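PDB 3DR2: exported gluconolactonase from Xanthomonas campestris pv. campestris, which hydrolyses gluconolactone to gluconate in secondary glucose metabolism and folds as a calcium-bearing six-bladed beta-propeller that pairs into a dimer. Local coordinates for residues Asp63-Arg68 and Pro156-Pro161; Arg67-Trp72 and Ala86-Asn91; Tyr172-Pro175 and Pro180-Arg183. All coordinates share one frame; numbering follows the deposited sequence.

Contacts 1 and 2 both start from the turn and strand at 63-72 of the six-bladed propeller; they share R67 and R68, and their centres are about 10 Å apart. Contact 2 sets strand 68-73 beside strand 88-93 of the next sheet, while contact 1 joins the turn between strands 58-63 and 68-73 to a long loop of the sheet after that, between strands 144-147 and 169-174. The two touch through F87, and both reach the second subunit, so blade packing and dimer interface meet here. Contact 3, the hairpin 169-174/182-187, comes later in the chain and stands apart: its centre is about 25 Å from that of contact 1 and 23 Å from that of contact 2.

Contact 1: residues Asp63-Arg68 and Pro156-Pro161; sequences DLVGRR and PSQGCP
L64 and V65 make a buried loop-to-loop contact with S157 and Q158, two apolar side chains in van der Waals contact with a glutamine chain and a backbone carbonyl, where the turn between strands 58-63 and 68-73 meets the long loop running from strand 144-147 to strand 169-174. The Q158 side chain reaches across L64 at about a right angle, so that L64 CD1 touches the amide end, 3.4 Å from Q158 OE1, and also Q158 CG, 3.7 Å away. In V65, chi1 of 174° sets CG1 anti to the backbone N and leaves CG2 beside that N, where it lies 3.7 Å from S157 O and packs on Q158 CG. Beside these methyls a water donates to two backbone carbonyls, V65 O and S157 O, tying the loops together. The turn ends in a G1 beta bulge, with R67 and R68 both facing D63, and within the turn D63 OD2 accepts a weak bond from G66 N at 3.1 Å. On the other loop, Q158 O is held by H104. The second subunit also grips this loop: C160 forms a disulfide with C5 of that chain, and R68 of that chain bonds to P156 O and G159 O.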
loop_
_atom_site.group_PDB
_atom_site.type_symbol
_atom_site.label_atom_id
_atom_site.label_comp_id
_atom_site.label_asym_id
_atom_site.label_seq_id
_atom_site.Cartn_x
_atom_site.Cartn_y
_atom_site.Cartn_z
ATOM N N ASP A 63 -8.697 2.773 0.520
ATOM C CA ASP A 63 -7.263 2.991 0.418
ATOM C C ASP A 63 -6.975 1.809 -0.505
ATOM O O ASP A 63 -6.763 0.692 -0.045
ATOM C CB ASP A 63 -6.521 2.801 1.734
ATOM C CG ASP A 63 -5.016 2.974 1.567
ATOM O OD1 ASP A 63 -4.281 2.976 2.574
ATOM O OD2 ASP A 63 -4.564 3.111 0.406
ATOM N N LEU A 64 -7.016 2.059 -1.810
ATOM C CA LEU A 64 -6.822 1.014 -2.818
ATOM C C LEU A 64 -5.566 0.187 -2.624
ATOM O O LEU A 64 -5.618 -1.039 -2.565
ATOM C CB LEU A 64 -6.792 1.651 -4.208
ATOM C CG LEU A 64 -7.340 0.908 -5.435
ATOM C CD1 LEU A 64 -6.658 1.478 -6.663
ATOM C CD2 LEU A 64 -7.117 -0.588 -5.355
ATOM N N VAL A 65 -4.431 0.862 -2.531
ATOM C CA VAL A 65 -3.158 0.184 -2.374
ATOM C C VAL A 65 -2.970 -0.448 -0.996
ATOM O O VAL A 65 -2.306 -1.479 -0.865
ATOM C CB VAL A 65 -2.015 1.167 -2.700
ATOM C CG1 VAL A 65 -0.665 0.541 -2.415
ATOM C CG2 VAL A 65 -2.109 1.564 -4.170
ATOM N N GLY A 66 -3.566 0.165 0.023
ATOM C CA GLY A 66 -3.467 -0.355 1.378
ATOM C C GLY A 66 -4.476 -1.460 1.648
ATOM O O GLY A 66 -4.480 -2.064 2.719
ATOM N N ARG A 67 -5.346 -1.705 0.672
ATOM C CA ARG A 67 -6.353 -2.750 0.762
ATOM C C ARG A 67 -7.282 -2.653 1.962
ATOM O O ARG A 67 -7.459 -3.603 2.726
ATOM C CB ARG A 67 -5.658 -4.113 0.706
ATOM C CG ARG A 67 -4.696 -4.195 -0.477
ATOM C CD ARG A 67 -3.905 -5.494 -0.525
ATOM N NE ARG A 67 -4.747 -6.646 -0.831
ATOM C CZ ARG A 67 -4.274 -7.845 -1.159
ATOM N NH1 ARG A 67 -2.964 -8.048 -1.223
ATOM N NH2 ARG A 67 -5.115 -8.840 -1.424
ATOM N N ARG A 68 -7.892 -1.483 2.102
ATOM C CA ARG A 68 -8.840 -1.226 3.176
ATOM C C ARG A 68 -9.933 -0.299 2.689
ATOM O O ARG A 68 -9.735 0.460 1.746
ATOM C CB ARG A 68 -8.150 -0.530 4.353
ATOM C CG ARG A 68 -7.332 -1.416 5.268
ATOM C CD ARG A 68 -6.668 -0.545 6.323
ATOM N NE ARG A 68 -6.159 -1.305 7.458
ATOM C CZ ARG A 68 -5.138 -0.908 8.212
ATOM N NH1 ARG A 68 -4.520 0.225 7.941
ATOM N NH2 ARG A 68 -4.750 -1.632 9.250
ATOM N N PRO A 156 0.527 -4.201 -10.385
ATOM C CA PRO A 156 0.620 -5.096 -9.229
ATOM C C PRO A 156 0.148 -4.481 -7.916
ATOM O O PRO A 156 -0.474 -5.152 -7.095
ATOM C CB PRO A 156 2.104 -5.457 -9.192
ATOM C CG PRO A 156 2.482 -5.436 -10.622
ATOM C CD PRO A 156 1.797 -4.187 -11.131
ATOM N N SER A 157 0.443 -3.202 -7.717
ATOM C CA SER A 157 0.047 -2.541 -6.484
ATOM C C SER A 157 -1.452 -2.301 -6.396
ATOM O O SER A 157 -1.942 -1.908 -5.343
ATOM C CB SER A 157 0.781 -1.208 -6.333
ATOM O OG SER A 157 0.472 -0.339 -7.405
ATOM N N GLN A 158 -2.177 -2.546 -7.483
ATOM C CA GLN A 158 -3.617 -2.326 -7.478
ATOM C C GLN A 158 -4.451 -3.527 -7.932
ATOM O O GLN A 158 -5.605 -3.368 -8.328
ATOM C CB GLN A 158 -3.956 -1.107 -8.340
ATOM C CG GLN A 158 -3.350 0.202 -7.825
ATOM C CD GLN A 158 -3.731 1.398 -8.681
ATOM O OE1 GLN A 158 -4.723 1.358 -9.410
ATOM N NE2 GLN A 158 -2.954 2.476 -8.582
ATOM N N GLY A 159 -3.876 -4.723 -7.870
ATOM C CA GLY A 159 -4.624 -5.905 -8.265
ATOM C C GLY A 159 -3.697 -7.019 -8.679
ATOM O O GLY A 159 -2.543 -7.052 -8.255
ATOM N N CYS A 160 -4.196 -7.954 -9.483
ATOM C CA CYS A 160 -3.347 -9.031 -9.963
ATOM C C CYS A 160 -3.279 -8.936 -11.478
ATOM O O CYS A 160 -4.303 -9.002 -12.164
ATOM C CB CYS A 160 -3.861 -10.416 -9.557
ATOM S SG CYS A 160 -2.713 -11.660 -10.241
ATOM N N PRO A 161 -2.067 -8.762 -12.020
ATOM C CA PRO A 161 -1.866 -8.651 -13.464
ATOM C C PRO A 161 -2.495 -9.811 -14.217
ATOM O O PRO A 161 -2.533 -10.938 -13.723
ATOM C CB PRO A 161 -0.350 -8.633 -13.600
ATOM C CG PRO A 161 0.087 -7.981 -12.320
ATOM C CD PRO A 161 -0.784 -8.655 -11.302
HETATM O O HOH W 1 -0.886 -2.747 -2.915
#

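Contact 2: residues Arg67-Trp72 and Ala86-Asn91; sequences RRVLGW and AFTNGN
The guanidinium of R67 lies flat on the ring of F87, centres 4.2 Å apart and planes 20° from parallel. F87 CE1 sits over the middle of the guanidinium, 3.6 Å from R67 CZ, whereas R67 NE comes down toward the rim of the ring. The arginine chain bends at CG-CD (chi3 69°), which lets its aliphatic part follow the same face: R67 CG makes an off-centre CH-pi contact, 4.3 Å from the F87 ring centroid. Farther along, V69 aims CG2 at T88, meeting T88 CG2 at 3.8 Å. N91 slides past the valine in the opposite direction; its OD1 is hydrogen-bonded to H101 ND1, and the valine methyls merely pack beside it. Strand 68-73, inside one blade, faces strand 88-93, the outermost of the next; the touching parts, 67-69 and 87-91, run 17° apart. A water fills in between their backbones, 3.1 Å from R68 O and 2.9 Å from T88 O. Stacking leaves the arginine N-H groups to bond elsewhere, NE to T85 O and NH1 in a salt bridge to D83 of the second subunit. One guanidinium face is thus buried on F87, while its charge is probably offset across the dimer interface.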
loop_
_atom_site.group_PDB
_atom_site.type_symbol
_atom_site.label_atom_id
_atom_site.label_comp_id
_atom_site.label_asym_id
_atom_site.label_seq_id
_atom_site.Cartn_x
_atom_site.Cartn_y
_atom_site.Cartn_z
ATOM N N ARG A 67 -5.346 -1.705 0.672
ATOM C CA ARG A 67 -6.353 -2.750 0.762
ATOM C C ARG A 67 -7.282 -2.653 1.962
ATOM O O ARG A 67 -7.459 -3.603 2.726
ATOM C CB ARG A 67 -5.658 -4.113 0.706
ATOM C CG ARG A 67 -4.696 -4.195 -0.477
ATOM C CD ARG A 67 -3.905 -5.494 -0.525
ATOM N NE ARG A 67 -4.747 -6.646 -0.831
ATOM C CZ ARG A 67 -4.274 -7.845 -1.159
ATOM N NH1 ARG A 67 -2.964 -8.048 -1.223
ATOM N NH2 ARG A 67 -5.115 -8.840 -1.424
ATOM N N ARG A 68 -7.892 -1.483 2.102
ATOM C CA ARG A 68 -8.840 -1.226 3.176
ATOM C C ARG A 68 -9.933 -0.299 2.689
ATOM O O ARG A 68 -9.735 0.460 1.746
ATOM C CB ARG A 68 -8.150 -0.530 4.353
ATOM C CG ARG A 68 -7.332 -1.416 5.268
ATOM C CD ARG A 68 -6.668 -0.545 6.323
ATOM N NE ARG A 68 -6.159 -1.305 7.458
ATOM C CZ ARG A 68 -5.138 -0.908 8.212
ATOM N NH1 ARG A 68 -4.520 0.225 7.941
ATOM N NH2 ARG A 68 -4.750 -1.632 9.250
ATOM N N VAL A 69 -11.092 -0.386 3.336
ATOM C CA VAL A 69 -12.201 0.520 3.075
ATOM C C VAL A 69 -12.327 1.181 4.448
ATOM O O VAL A 69 -12.578 0.498 5.448
ATOM C CB VAL A 69 -13.509 -0.206 2.731
ATOM C CG1 VAL A 69 -14.663 0.780 2.792
ATOM C CG2 VAL A 69 -13.424 -0.796 1.327
ATOM N N LEU A 70 -12.116 2.491 4.493
ATOM C CA LEU A 70 -12.145 3.256 5.741
ATOM C C LEU A 70 -13.439 4.025 5.937
ATOM O O LEU A 70 -14.171 4.283 4.983
ATOM C CB LEU A 70 -10.975 4.237 5.753
ATOM C CG LEU A 70 -9.616 3.584 5.482
ATOM C CD1 LEU A 70 -8.562 4.645 5.237
ATOM C CD2 LEU A 70 -9.241 2.698 6.668
ATOM N N GLY A 71 -13.698 4.403 7.188
ATOM C CA GLY A 71 -14.894 5.156 7.505
ATOM C C GLY A 71 -14.589 6.342 8.406
ATOM O O GLY A 71 -14.079 6.177 9.516
ATOM N N TRP A 72 -14.896 7.540 7.922
ATOM C CA TRP A 72 -14.673 8.762 8.688
ATOM C C TRP A 72 -15.942 9.083 9.469
ATOM O O TRP A 72 -17.012 9.219 8.877
ATOM C CB TRP A 72 -14.360 9.926 7.748
ATOM C CG TRP A 72 -14.263 11.252 8.439
ATOM C CD1 TRP A 72 -13.194 11.743 9.134
ATOM C CD2 TRP A 72 -15.282 12.255 8.508
ATOM N NE1 TRP A 72 -13.485 12.995 9.629
ATOM C CE2 TRP A 72 -14.759 13.333 9.260
ATOM C CE3 TRP A 72 -16.589 12.349 8.009
ATOM C CZ2 TRP A 72 -15.497 14.493 9.522
ATOM C CZ3 TRP A 72 -17.322 13.505 8.271
ATOM C CH2 TRP A 72 -16.770 14.561 9.021
ATOM N N ALA A 86 -9.787 -7.084 -1.563
ATOM C CA ALA A 86 -9.292 -7.537 -2.851
ATOM C C ALA A 86 -9.204 -6.289 -3.732
ATOM O O ALA A 86 -9.834 -6.195 -4.793
ATOM C CB ALA A 86 -10.253 -8.570 -3.462
ATOM N N PHE A 87 -8.433 -5.319 -3.254
ATOM C CA PHE A 87 -8.217 -4.063 -3.955
ATOM C C PHE A 87 -9.494 -3.321 -4.315
ATOM O O PHE A 87 -9.750 -3.020 -5.482
ATOM C CB PHE A 87 -7.368 -4.300 -5.207
ATOM C CG PHE A 87 -6.026 -4.897 -4.912
ATOM C CD1 PHE A 87 -5.832 -6.273 -4.981
ATOM C CD2 PHE A 87 -4.971 -4.090 -4.502
ATOM C CE1 PHE A 87 -4.603 -6.836 -4.643
ATOM C CE2 PHE A 87 -3.742 -4.643 -4.160
ATOM C CZ PHE A 87 -3.556 -6.016 -4.230
ATOM N N THR A 88 -10.294 -3.026 -3.296
ATOM C CA THR A 88 -11.537 -2.295 -3.481
ATOM C C THR A 88 -11.219 -0.860 -3.894
ATOM O O THR A 88 -10.338 -0.218 -3.311
ATOM C CB THR A 88 -12.356 -2.296 -2.182
ATOM O OG1 THR A 88 -12.670 -3.647 -1.835
ATOM C CG2 THR A 88 -13.654 -1.520 -2.353
ATOM N N ASN A 89 -11.936 -0.374 -4.901
ATOM C CA ASN A 89 -11.745 0.973 -5.433
ATOM C C ASN A 89 -12.995 1.811 -5.161
ATOM O O ASN A 89 -13.174 2.320 -4.059
ATOM C CB ASN A 89 -11.455 0.889 -6.943
ATOM C CG ASN A 89 -10.961 2.209 -7.528
ATOM O OD1 ASN A 89 -10.379 2.239 -8.620
ATOM N ND2 ASN A 89 -11.194 3.300 -6.812
ATOM N N GLY A 90 -13.876 1.933 -6.149
ATOM C CA GLY A 90 -15.076 2.720 -5.941
ATOM C C GLY A 90 -16.034 2.163 -4.894
ATOM O O GLY A 90 -16.113 0.951 -4.693
ATOM N N ASN A 91 -16.738 3.067 -4.209
ATOM C CA ASN A 91 -17.751 2.706 -3.212
ATOM C C ASN A 91 -18.982 3.552 -3.521
ATOM O O ASN A 91 -18.871 4.648 -4.082
ATOM C CB ASN A 91 -17.321 3.048 -1.780
ATOM C CG ASN A 91 -16.115 2.270 -1.325
ATOM O OD1 ASN A 91 -16.184 1.064 -1.084
ATOM N ND2 ASN A 91 -14.992 2.962 -1.200
HETATM O O HOH W 2 -9.312 -1.240 -0.811
#

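Contact 3: residues Tyr172-Pro175 and Pro180-Arg183; sequences YRLP and PLQR
Y172-P175 and P180-R183 belong to the beta hairpin of strands 169-174 and 182-187, next to its connecting loop; strand 182-187 is at the edge of its four-stranded propeller blade. R173 and Q182 form the antiparallel hydrogen-bonded pair, with R173 N to Q182 O at 3.0 Å and Q182 N to R173 O at 3.1 Å; Y172 and R183 follow as the non-hydrogen-bonded pair. On the face carrying R173 and Q182 the two side chains lie side by side and point the same way. R173 is extended from CG to NE, and the turn at its last torsion (chi4 -83°) brings NH2 back to a lone pair of Q182 OE1 at 2.7 Å, near the plane of the guanidinium. The bond is bent, 146° at the hydrogen, and the amide plane is turned 69° from that of the guanidinium. P175 CG packs against the amide oxygen, 3.1 Å from Q182 OE1. On the Y172 side, L181 CD2 packs against Y172 CB at 3.7 Å and reaches L174 CB at 4.2 Å, and the leucine continues onto V122 and Y125 of strand 122-125. The Y172 ring passes obliquely by the R183 backbone. Q182 OE1 also comes within 3.1 Å of R173 O, two acceptors close together, so the positive guanidinium, which is salt-bridged to D141 through NH1, probably offsets their repulsion and polarises the amide carbonyl.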
loop_
_atom_site.group_PDB
_atom_site.type_symbol
_atom_site.label_atom_id
_atom_site.label_comp_id
_atom_site.label_asym_id
_atom_site.label_seq_id
_atom_site.Cartn_x
_atom_site.Cartn_y
_atom_site.Cartn_z
ATOM N N TYR A 172 -21.439 -0.413 -17.512
ATOM C CA TYR A 172 -22.511 -1.393 -17.389
ATOM C C TYR A 172 -23.614 -0.951 -16.446
ATOM O O TYR A 172 -23.415 -0.080 -15.598
ATOM C CB TYR A 172 -21.979 -2.727 -16.860
ATOM C CG TYR A 172 -20.962 -3.424 -17.726
ATOM C CD1 TYR A 172 -19.604 -3.147 -17.604
ATOM C CD2 TYR A 172 -21.355 -4.402 -18.639
ATOM C CE1 TYR A 172 -18.661 -3.831 -18.359
ATOM C CE2 TYR A 172 -20.427 -5.088 -19.399
ATOM C CZ TYR A 172 -19.080 -4.801 -19.256
ATOM O OH TYR A 172 -18.162 -5.478 -20.015
ATOM N N ARG A 173 -24.777 -1.576 -16.603
ATOM C CA ARG A 173 -25.925 -1.315 -15.745
ATOM C C ARG A 173 -26.388 -2.646 -15.172
ATOM O O ARG A 173 -26.696 -3.578 -15.919
ATOM C CB ARG A 173 -27.080 -0.675 -16.522
ATOM C CG ARG A 173 -28.352 -0.539 -15.689
ATOM C CD ARG A 173 -29.451 0.197 -16.440
ATOM N NE ARG A 173 -30.661 0.348 -15.631
ATOM C CZ ARG A 173 -31.597 -0.587 -15.494
ATOM N NH1 ARG A 173 -32.660 -0.361 -14.734
ATOM N NH2 ARG A 173 -31.480 -1.744 -16.126
ATOM N N LEU A 174 -26.429 -2.738 -13.846
ATOM C CA LEU A 174 -26.862 -3.961 -13.183
ATOM C C LEU A 174 -28.257 -3.702 -12.625
ATOM O O LEU A 174 -28.422 -2.950 -11.668
ATOM C CB LEU A 174 -25.901 -4.328 -12.042
ATOM C CG LEU A 174 -25.878 -5.791 -11.572
ATOM C CD1 LEU A 174 -25.067 -5.889 -10.288
ATOM C CD2 LEU A 174 -27.277 -6.304 -11.336
ATOM N N PRO A 175 -29.282 -4.322 -13.230
ATOM C CA PRO A 175 -30.675 -4.165 -12.803
ATOM C C PRO A 175 -30.910 -4.644 -11.376
ATOM O O PRO A 175 -30.273 -5.597 -10.919
ATOM C CB PRO A 175 -31.447 -5.014 -13.814
ATOM C CG PRO A 175 -30.576 -4.995 -15.026
ATOM C CD PRO A 175 -29.198 -5.177 -14.422
ATOM N N PRO A 180 -29.709 -9.627 -16.209
ATOM C CA PRO A 180 -28.250 -9.748 -16.117
ATOM C C PRO A 180 -27.570 -8.421 -16.425
ATOM O O PRO A 180 -28.238 -7.409 -16.666
ATOM C CB PRO A 180 -27.918 -10.814 -17.164
ATOM C CG PRO A 180 -29.212 -11.569 -17.326
ATOM C CD PRO A 180 -30.195 -10.438 -17.338
ATOM N N LEU A 181 -26.241 -8.440 -16.421
ATOM C CA LEU A 181 -25.454 -7.253 -16.717
ATOM C C LEU A 181 -25.807 -6.737 -18.102
ATOM O O LEU A 181 -26.041 -7.518 -19.022
ATOM C CB LEU A 181 -23.959 -7.575 -16.684
ATOM C CG LEU A 181 -23.156 -7.214 -15.436
ATOM C CD1 LEU A 181 -21.691 -7.516 -15.680
ATOM C CD2 LEU A 181 -23.346 -5.739 -15.115
ATOM N N GLN A 182 -25.835 -5.418 -18.243
ATOM C CA GLN A 182 -26.140 -4.783 -19.516
ATOM C C GLN A 182 -24.951 -3.949 -19.969
ATOM O O GLN A 182 -24.535 -3.019 -19.275
ATOM C CB GLN A 182 -27.349 -3.862 -19.375
ATOM C CG GLN A 182 -28.641 -4.549 -18.993
ATOM C CD GLN A 182 -29.622 -3.579 -18.370
ATOM O OE1 GLN A 182 -29.424 -3.121 -17.246
ATOM N NE2 GLN A 182 -30.677 -3.250 -19.099
ATOM N N ARG A 183 -24.404 -4.297 -21.126
ATOM C CA ARG A 183 -23.284 -3.568 -21.712
ATOM C C ARG A 183 -23.929 -2.341 -22.344
ATOM O O ARG A 183 -24.611 -2.441 -23.368
ATOM C CB ARG A 183 -22.615 -4.449 -22.762
ATOM C CG ARG A 183 -21.469 -3.828 -23.533
ATOM C CD ARG A 183 -20.942 -4.859 -24.511
ATOM N NE ARG A 183 -19.968 -4.329 -25.453
ATOM C CZ ARG A 183 -19.374 -5.069 -26.384
ATOM N NH1 ARG A 183 -19.662 -6.359 -26.479
ATOM N NH2 ARG A 183 -18.503 -4.522 -27.225
#